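Local coordinates for protein acidocalcisomal pyrophosphatase (Trypanosoma brucei brucei, PDB 5C5V) that probably hydrolyses inorganic diphosphate with the help of magnesium ions, and carries an EF-hand domain ahead of its pyrophosphatase domain, at residues A[257-262]-A[321-326]; A[10-15]-A[30-35]. All coordinates share one frame; numbering follows the deposited sequence.

Contact 1: residues A[257-262]-A[321-326]; sequences WKVVCI and KVIDES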
ATOM      1  N   TRP A 257      -9.592 -29.060   5.126  1.00 53.42           N
ATOM      2  CA  TRP A 257      -9.835 -27.627   5.040  1.00 52.92           C
ATOM      3  C   TRP A 257      -8.603 -26.886   4.596  1.00 52.70           C
ATOM      4  O   TRP A 257      -7.499 -27.187   5.040  1.00 53.22           O
ATOM      5  CB  TRP A 257     -10.270 -27.046   6.388  1.00 52.86           C
ATOM      6  CG  TRP A 257     -11.512 -27.610   6.976  1.00 53.39           C
ATOM      7  CD1 TRP A 257     -11.599 -28.464   8.035  1.00 53.98           C
ATOM      8  CD2 TRP A 257     -12.861 -27.340   6.568  1.00 52.94           C
ATOM      9  NE1 TRP A 257     -12.916 -28.751   8.311  1.00 54.06           N
ATOM     10  CE2 TRP A 257     -13.712 -28.073   7.427  1.00 53.60           C
ATOM     11  CE3 TRP A 257     -13.432 -26.552   5.563  1.00 52.34           C
ATOM     12  CZ2 TRP A 257     -15.097 -28.040   7.315  1.00 53.35           C
ATOM     13  CZ3 TRP A 257     -14.809 -26.520   5.448  1.00 52.45           C
ATOM     14  CH2 TRP A 257     -15.628 -27.260   6.321  1.00 53.06           C
ATOM     15  N   LYS A 258      -8.804 -25.900   3.731  1.00 51.92           N
ATOM     16  CA  LYS A 258      -7.723 -25.020   3.303  1.00 51.57           C
ATOM     17  C   LYS A 258      -8.079 -23.595   3.669  1.00 51.01           C
ATOM     18  O   LYS A 258      -8.911 -22.966   3.011  1.00 50.37           O
ATOM     19  CB  LYS A 258      -7.477 -25.155   1.799  1.00 51.49           C
ATOM     20  CG  LYS A 258      -6.965 -26.526   1.368  1.00 52.36           C
ATOM     21  CD  LYS A 258      -5.496 -26.704   1.700  1.00 52.93           C
ATOM     22  CE  LYS A 258      -4.997 -28.068   1.258  1.00 53.95           C
ATOM     23  NZ  LYS A 258      -5.593 -29.159   2.071  1.00 54.30           N
ATOM     24  N   VAL A 259      -7.469 -23.096   4.738  1.00 50.99           N
ATOM     25  CA  VAL A 259      -7.776 -21.755   5.209  1.00 50.59           C
ATOM     26  C   VAL A 259      -7.041 -20.717   4.370  1.00 50.10           C
ATOM     27  O   VAL A 259      -5.836 -20.833   4.132  1.00 50.23           O
ATOM     28  CB  VAL A 259      -7.417 -21.570   6.702  1.00 51.25           C
ATOM     29  CG1 VAL A 259      -7.639 -20.120   7.131  1.00 50.98           C
ATOM     30  CG2 VAL A 259      -8.239 -22.510   7.572  1.00 51.77           C
ATOM     31  N   VAL A 260      -7.782 -19.710   3.915  1.00 50.58           N
ATOM     32  CA  VAL A 260      -7.202 -18.593   3.188  1.00 50.08           C
ATOM     33  C   VAL A 260      -6.894 -17.508   4.194  1.00 50.36           C
ATOM     34  O   VAL A 260      -7.771 -17.096   4.958  1.00 50.50           O
ATOM     35  CB  VAL A 260      -8.158 -18.030   2.091  1.00 49.86           C
ATOM     36  CG1 VAL A 260      -7.516 -16.817   1.401  1.00 49.29           C
ATOM     37  CG2 VAL A 260      -8.504 -19.099   1.059  1.00 49.71           C
ATOM     38  N   CYS A 261      -5.650 -17.045   4.207  1.00 50.70           N
ATOM     39  CA  CYS A 261      -5.260 -16.027   5.176  1.00 51.03           C
ATOM     40  C   CYS A 261      -4.271 -15.075   4.552  1.00 50.81           C
ATOM     41  O   CYS A 261      -3.740 -15.339   3.468  1.00 50.46           O
ATOM     42  CB  CYS A 261      -4.658 -16.674   6.432  1.00 51.50           C
ATOM     43  SG  CYS A 261      -3.117 -17.573   6.103  1.00 51.76           S
ATOM     44  N   ILE A 262      -4.011 -13.968   5.233  1.00 52.93           N
ATOM     45  CA  ILE A 262      -3.005 -13.039   4.740  1.00 52.79           C
ATOM     46  C   ILE A 262      -2.177 -12.456   5.870  1.00 53.32           C
ATOM     47  O   ILE A 262      -2.695 -12.125   6.932  1.00 53.76           O
ATOM     48  CB  ILE A 262      -3.629 -11.882   3.929  1.00 52.68           C
ATOM     49  CG1 ILE A 262      -2.518 -11.010   3.335  1.00 52.43           C
ATOM     50  CG2 ILE A 262      -4.583 -11.057   4.783  1.00 53.11           C
ATOM     51  CD1 ILE A 262      -3.015  -9.994   2.351  1.00 52.42           C
ATOM     52  N   LYS A 321     -14.363 -20.626  13.148  1.00 56.66           N
ATOM     53  CA  LYS A 321     -15.032 -21.728  13.851  1.00 57.03           C
ATOM     54  C   LYS A 321     -14.305 -23.032  13.573  1.00 56.75           C
ATOM     55  O   LYS A 321     -14.022 -23.792  14.493  1.00 57.61           O
ATOM     56  CB  LYS A 321     -16.499 -21.882  13.445  1.00 56.75           C
ATOM     57  CG  LYS A 321     -17.441 -20.911  14.098  1.00 57.70           C
ATOM     58  CD  LYS A 321     -18.893 -21.216  13.688  1.00 58.20           C
ATOM     59  CE  LYS A 321     -19.894 -20.393  14.516  1.00 59.28           C
ATOM     60  NZ  LYS A 321     -19.875 -18.933  14.101  1.00 59.19           N
ATOM     61  N   VAL A 322     -13.990 -23.269  12.301  1.00 54.82           N
ATOM     62  CA  VAL A 322     -13.268 -24.470  11.905  1.00 54.79           C
ATOM     63  C   VAL A 322     -11.933 -24.555  12.653  1.00 55.30           C
ATOM     64  O   VAL A 322     -11.548 -25.618  13.130  1.00 55.76           O
ATOM     65  CB  VAL A 322     -13.004 -24.514  10.388  1.00 53.86           C
ATOM     66  CG1 VAL A 322     -11.949 -25.551  10.053  1.00 54.00           C
ATOM     67  CG2 VAL A 322     -14.293 -24.779   9.609  1.00 53.63           C
ATOM     68  N   ILE A 323     -11.229 -23.433  12.743  1.00 54.26           N
ATOM     69  CA  ILE A 323      -9.952 -23.399  13.446  1.00 54.52           C
ATOM     70  C   ILE A 323     -10.131 -23.625  14.960  1.00 55.73           C
ATOM     71  O   ILE A 323      -9.384 -24.391  15.570  1.00 56.36           O
ATOM     72  CB  ILE A 323      -9.227 -22.078  13.188  1.00 54.20           C
ATOM     73  CG1 ILE A 323      -8.767 -22.025  11.733  1.00 53.15           C
ATOM     74  CG2 ILE A 323      -8.042 -21.909  14.155  1.00 54.65           C
ATOM     75  CD1 ILE A 323      -8.305 -20.654  11.299  1.00 52.73           C
ATOM     76  N   ASP A 324     -11.137 -22.980  15.547  1.00 55.96           N
ATOM     77  CA  ASP A 324     -11.435 -23.136  16.970  1.00 57.25           C
ATOM     78  C   ASP A 324     -11.706 -24.599  17.324  1.00 57.58           C
ATOM     79  O   ASP A 324     -11.179 -25.134  18.308  1.00 58.40           O
ATOM     80  CB  ASP A 324     -12.644 -22.280  17.347  1.00 57.73           C
ATOM     81  CG  ASP A 324     -13.083 -22.481  18.798  1.00 59.51           C
ATOM     82  OD1 ASP A 324     -12.256 -22.279  19.709  1.00 60.33           O
ATOM     83  OD2 ASP A 324     -14.255 -22.859  19.030  1.00 59.58           O
ATOM     84  N   GLU A 325     -12.537 -25.241  16.507  1.00 58.16           N
ATOM     85  CA  GLU A 325     -12.896 -26.632  16.726  1.00 58.38           C
ATOM     86  C   GLU A 325     -11.695 -27.565  16.546  1.00 58.28           C
ATOM     87  O   GLU A 325     -11.557 -28.529  17.286  1.00 58.96           O
ATOM     88  CB  GLU A 325     -14.039 -27.031  15.797  1.00 57.74           C
ATOM     89  CG  GLU A 325     -15.332 -26.303  16.118  1.00 58.07           C
ATOM     90  CD  GLU A 325     -16.451 -26.616  15.136  1.00 57.96           C
ATOM     91  OE1 GLU A 325     -16.240 -27.423  14.189  1.00 57.39           O
ATOM     92  OE2 GLU A 325     -17.536 -26.015  15.288  1.00 58.23           O
ATOM     93  N   SER A 326     -10.805 -27.274  15.604  1.00 53.89           N
ATOM     94  CA  SER A 326      -9.618 -28.120  15.476  1.00 54.13           C
ATOM     95  C   SER A 326      -8.624 -27.878  16.619  1.00 54.85           C
ATOM     96  O   SER A 326      -7.738 -28.690  16.854  1.00 55.17           O
ATOM     97  CB  SER A 326      -8.916 -27.903  14.135  1.00 53.12           C
ATOM     98  OG  SER A 326      -8.249 -26.655  14.131  1.00 53.12           O
TER
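Trp257 lies under Val322 where helix 316-336 packs on strand 254-263 in the mixed beta sheet of the pyrophosphatase domain. This is helix-on-sheet packing of the soluble pyrophosphatase fold. Both methyls of Val322 stand over one face of the indole. CG1 of Val322 sits above the five-membered ring of Trp257, 3.6 Å from its centroid and 13° off the normal, a CH-pi contact. CG2 of Val322 lies nearer the six-membered part, 4.0 Å from Trp257 CE2. With CG of Trp257 turned anti to the carbonyl carbon (chi1 -60°), the ring extends beneath the helix. The side chain of Trp257 is about 6 Å from that of Asp256, a magnesium ligand, so the packing lies near the metal site.

Lys258 serves the metal site instead: its NZ is hydrogen-bonded to Asp224 OD2, the carboxylate of another magnesium ligand. Val259 faces the helix again, as strand alternation requires, and its backbone pairs with strand 224-227. CG2 of Val259 lies 4.2 Å from CD1 of Ile323, the two side chains running roughly perpendicular. Ile323 also rests on Val243 of strand 238-251. Asp324 OD2, on the same helix, is hydrogen-bonded to His20 NE2 of the second subunit. Within the helix, Ser326 OG donates to Ile323 O at 2.9 Å, 26° out of the carbonyl plane.

Contact 2: residues A[10-15]-A[30-35]; sequences SRLFSA and EEVCRY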
ATOM      1  N   SER A  10      20.744  -5.893  36.643  1.00 68.37           N
ATOM      2  CA  SER A  10      21.224  -5.040  35.565  1.00 67.96           C
ATOM      3  C   SER A  10      20.211  -3.946  35.207  1.00 67.53           C
ATOM      4  O   SER A  10      20.590  -2.807  34.949  1.00 67.44           O
ATOM      5  CB  SER A  10      21.558  -5.884  34.348  1.00 67.43           C
ATOM      6  OG  SER A  10      22.216  -5.091  33.388  1.00 67.44           O
ATOM      7  N   ARG A  11      18.927  -4.288  35.190  1.00 66.46           N
ATOM      8  CA  ARG A  11      17.879  -3.286  34.987  1.00 66.54           C
ATOM      9  C   ARG A  11      17.763  -2.373  36.217  1.00 67.11           C
ATOM     10  O   ARG A  11      17.516  -1.170  36.089  1.00 67.07           O
ATOM     11  CB  ARG A  11      16.538  -3.949  34.684  1.00 66.50           C
ATOM     12  CG  ARG A  11      16.484  -4.610  33.312  1.00 66.07           C
ATOM     13  CD  ARG A  11      15.080  -5.073  32.962  1.00 66.04           C
ATOM     14  NE  ARG A  11      14.625  -6.134  33.847  1.00 66.62           N
ATOM     15  CZ  ARG A  11      14.808  -7.429  33.607  1.00 66.98           C
ATOM     16  NH1 ARG A  11      15.418  -7.817  32.493  1.00 66.50           N
ATOM     17  NH2 ARG A  11      14.367  -8.336  34.472  1.00 67.38           N
ATOM     18  N   LEU A  12      17.971  -2.936  37.402  1.00 65.10           N
ATOM     19  CA  LEU A  12      17.989  -2.146  38.616  1.00 65.70           C
ATOM     20  C   LEU A  12      19.088  -1.086  38.544  1.00 65.48           C
ATOM     21  O   LEU A  12      18.893   0.070  38.919  1.00 65.57           O
ATOM     22  CB  LEU A  12      18.206  -3.063  39.841  1.00 66.33           C
ATOM     23  CG  LEU A  12      18.401  -2.528  41.265  1.00 66.44           C
ATOM     24  CD1 LEU A  12      19.805  -2.029  41.483  1.00 66.69           C
ATOM     25  CD2 LEU A  12      17.412  -1.438  41.582  1.00 67.03           C
ATOM     26  N   PHE A  13      20.254  -1.521  38.089  1.00 67.82           N
ATOM     27  CA  PHE A  13      21.427  -0.671  37.988  1.00 67.96           C
ATOM     28  C   PHE A  13      21.152   0.497  37.025  1.00 67.72           C
ATOM     29  O   PHE A  13      21.503   1.646  37.298  1.00 67.76           O
ATOM     30  CB  PHE A  13      22.624  -1.507  37.535  1.00 67.62           C
ATOM     31  CG  PHE A  13      23.921  -0.775  37.566  1.00 68.16           C
ATOM     32  CD1 PHE A  13      24.308   0.029  36.511  1.00 67.74           C
ATOM     33  CD2 PHE A  13      24.774  -0.908  38.646  1.00 68.69           C
ATOM     34  CE1 PHE A  13      25.516   0.702  36.545  1.00 68.00           C
ATOM     35  CE2 PHE A  13      25.976  -0.240  38.682  1.00 68.78           C
ATOM     36  CZ  PHE A  13      26.349   0.563  37.626  1.00 68.43           C
ATOM     37  N   SER A  14      20.504   0.187  35.909  1.00 65.14           N
ATOM     38  CA  SER A  14      20.198   1.199  34.905  1.00 64.68           C
ATOM     39  C   SER A  14      19.270   2.266  35.457  1.00 65.26           C
ATOM     40  O   SER A  14      19.295   3.400  34.996  1.00 65.15           O
ATOM     41  CB  SER A  14      19.576   0.565  33.669  1.00 63.96           C
ATOM     42  OG  SER A  14      20.519  -0.252  33.013  1.00 63.84           O
ATOM     43  N   ALA A  15      18.463   1.924  36.457  1.00 63.42           N
ATOM     44  CA  ALA A  15      17.586   2.926  37.045  1.00 63.91           C
ATOM     45  C   ALA A  15      18.375   3.894  37.917  1.00 64.45           C
ATOM     46  O   ALA A  15      17.843   4.908  38.372  1.00 64.86           O
ATOM     47  CB  ALA A  15      16.480   2.271  37.838  1.00 64.26           C
ATOM     48  N   GLU A  30      24.639   6.386  47.219  1.00 79.37           N
ATOM     49  CA  GLU A  30      23.789   6.579  48.379  1.00 80.15           C
ATOM     50  C   GLU A  30      22.335   6.207  48.068  1.00 79.89           C
ATOM     51  O   GLU A  30      21.647   5.620  48.904  1.00 80.20           O
ATOM     52  CB  GLU A  30      23.877   8.020  48.887  1.00 80.88           C
ATOM     53  CG  GLU A  30      25.284   8.465  49.281  1.00 81.62           C
ATOM     54  CD  GLU A  30      25.303   9.246  50.575  1.00 82.88           C
ATOM     55  OE1 GLU A  30      26.242  10.056  50.791  1.00 83.96           O
ATOM     56  OE2 GLU A  30      24.387   9.037  51.408  1.00 83.12           O
ATOM     57  N   GLU A  31      21.878   6.536  46.863  1.00 76.02           N
ATOM     58  CA  GLU A  31      20.491   6.288  46.479  1.00 75.96           C
ATOM     59  C   GLU A  31      20.139   4.813  46.303  1.00 75.25           C
ATOM     60  O   GLU A  31      19.041   4.395  46.646  1.00 75.38           O
ATOM     61  CB  GLU A  31      20.156   7.029  45.188  1.00 75.26           C
ATOM     62  CG  GLU A  31      19.684   8.449  45.431  1.00 75.78           C
ATOM     63  CD  GLU A  31      19.856   9.331  44.212  1.00 75.87           C
ATOM     64  OE1 GLU A  31      19.430   8.929  43.108  1.00 75.50           O
ATOM     65  OE2 GLU A  31      20.417  10.430  44.366  1.00 76.32           O
ATOM     66  N   VAL A  32      21.055   4.035  45.744  1.00 72.38           N
ATOM     67  CA  VAL A  32      20.791   2.624  45.550  1.00 72.47           C
ATOM     68  C   VAL A  32      20.794   1.923  46.927  1.00 73.28           C
ATOM     69  O   VAL A  32      20.089   0.933  47.120  1.00 73.20           O
ATOM     70  CB  VAL A  32      21.806   1.981  44.583  1.00 72.12           C
ATOM     71  CG1 VAL A  32      23.154   1.857  45.235  1.00 72.64           C
ATOM     72  CG2 VAL A  32      21.320   0.619  44.139  1.00 71.87           C
ATOM     73  N   CYS A  33      21.556   2.472  47.878  1.00 75.13           N
ATOM     74  CA  CYS A  33      21.584   1.967  49.250  1.00 75.73           C
ATOM     75  C   CYS A  33      20.305   2.321  50.009  1.00 76.02           C
ATOM     76  O   CYS A  33      19.753   1.492  50.723  1.00 76.19           O
ATOM     77  CB  CYS A  33      22.798   2.513  50.018  1.00 76.01           C
ATOM     78  SG  CYS A  33      24.369   1.783  49.522  1.00 76.07           S
ATOM     79  N   ARG A  34      19.843   3.556  49.857  1.00 74.91           N
ATOM     80  CA  ARG A  34      18.555   3.949  50.414  1.00 75.37           C
ATOM     81  C   ARG A  34      17.420   3.089  49.836  1.00 75.35           C
ATOM     82  O   ARG A  34      16.425   2.834  50.510  1.00 75.75           O
ATOM     83  CB  ARG A  34      18.286   5.430  50.141  1.00 75.60           C
ATOM     84  CG  ARG A  34      17.035   5.976  50.809  1.00 76.75           C
ATOM     85  N   TYR A  35      17.565   2.636  48.593  1.00 70.93           N
ATOM     86  CA  TYR A  35      16.531   1.821  47.970  1.00 70.57           C
ATOM     87  C   TYR A  35      16.604   0.351  48.411  1.00 70.71           C
ATOM     88  O   TYR A  35      15.607  -0.220  48.848  1.00 71.08           O
ATOM     89  CB  TYR A  35      16.614   1.914  46.442  1.00 69.92           C
ATOM     90  CG  TYR A  35      15.757   0.903  45.713  1.00 69.41           C
ATOM     91  CD1 TYR A  35      14.370   1.008  45.714  1.00 69.72           C
ATOM     92  CD2 TYR A  35      16.330  -0.142  45.007  1.00 68.83           C
ATOM     93  CE1 TYR A  35      13.578   0.087  45.050  1.00 69.49           C
ATOM     94  CE2 TYR A  35      15.548  -1.060  44.336  1.00 68.86           C
ATOM     95  CZ  TYR A  35      14.174  -0.941  44.361  1.00 69.16           C
ATOM     96  OH  TYR A  35      13.400  -1.864  43.691  1.00 69.11           O
TER
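The EF-hand domain near the N-terminus supplies this contact, in which helix 3-14 faces helix 26-36. The two helices flank a loop with the short strand 23-24, the helix-loop-helix layout of an EF-hand. Leu12 is the bridging side chain, and its two methyls go to different residues. CD1 of Leu12 meets CG2 of Val32 at 4.0 Å, the two side chains lying nearly perpendicular. CD2 of Leu12 approaches the ring of Tyr35 obliquely. Leu12 CD2 is 3.3 Å from Tyr35 CE2 and 3.8 Å from Tyr35 CD2, so it meets the ring at the CD2-CE2 bond. The Leu12 and Tyr35 side chains run antiparallel alongside each other. Leu12 has CG anti to the backbone N (chi1 174°), which sends its branch across to the second helix.

All three residues are buried, and the contact between them is apolar. Phe87 of helix 73-87 packs against both Leu12 and Tyr35, while Phe64 of helix 61-69 also touches Leu12. The hydroxyl of Tyr35 has a polar partner, as its OH is hydrogen-bonded to Asp86 OD2. Tyr35 also packs on Lys335 of the second subunit.

Within helix 3-14, Ser10 O accepts from Ser14 N at 3.1 Å and from Ser14 OG at 3.2 Å. The two donors reach it from opposite faces of the carbonyl plane. Apolar side chains meeting between the entering and exiting helices are typical of the EF-hand motif.

Overall arrangement
Both contacts are buried and apolar, but they belong to different domains. Their centres are about 50 Å apart, on opposite sides of the chain's centre, and both segments of contact 2 come earlier in the chain than those of contact 1. Contact 1 joins a helix to a beta sheet near the magnesium and imidodiphosphate site, and an aromatic face does much of the work. Contact 2 joins two helices far from that site, through one branched leucine. They share no secondary-structure element. Each nevertheless touches the second subunit: helix 316-336 of contact 1 meets the other copy's EF-hand residues Val18 and His20, and contact 2 meets Lys335 of the other copy's helix 316-336.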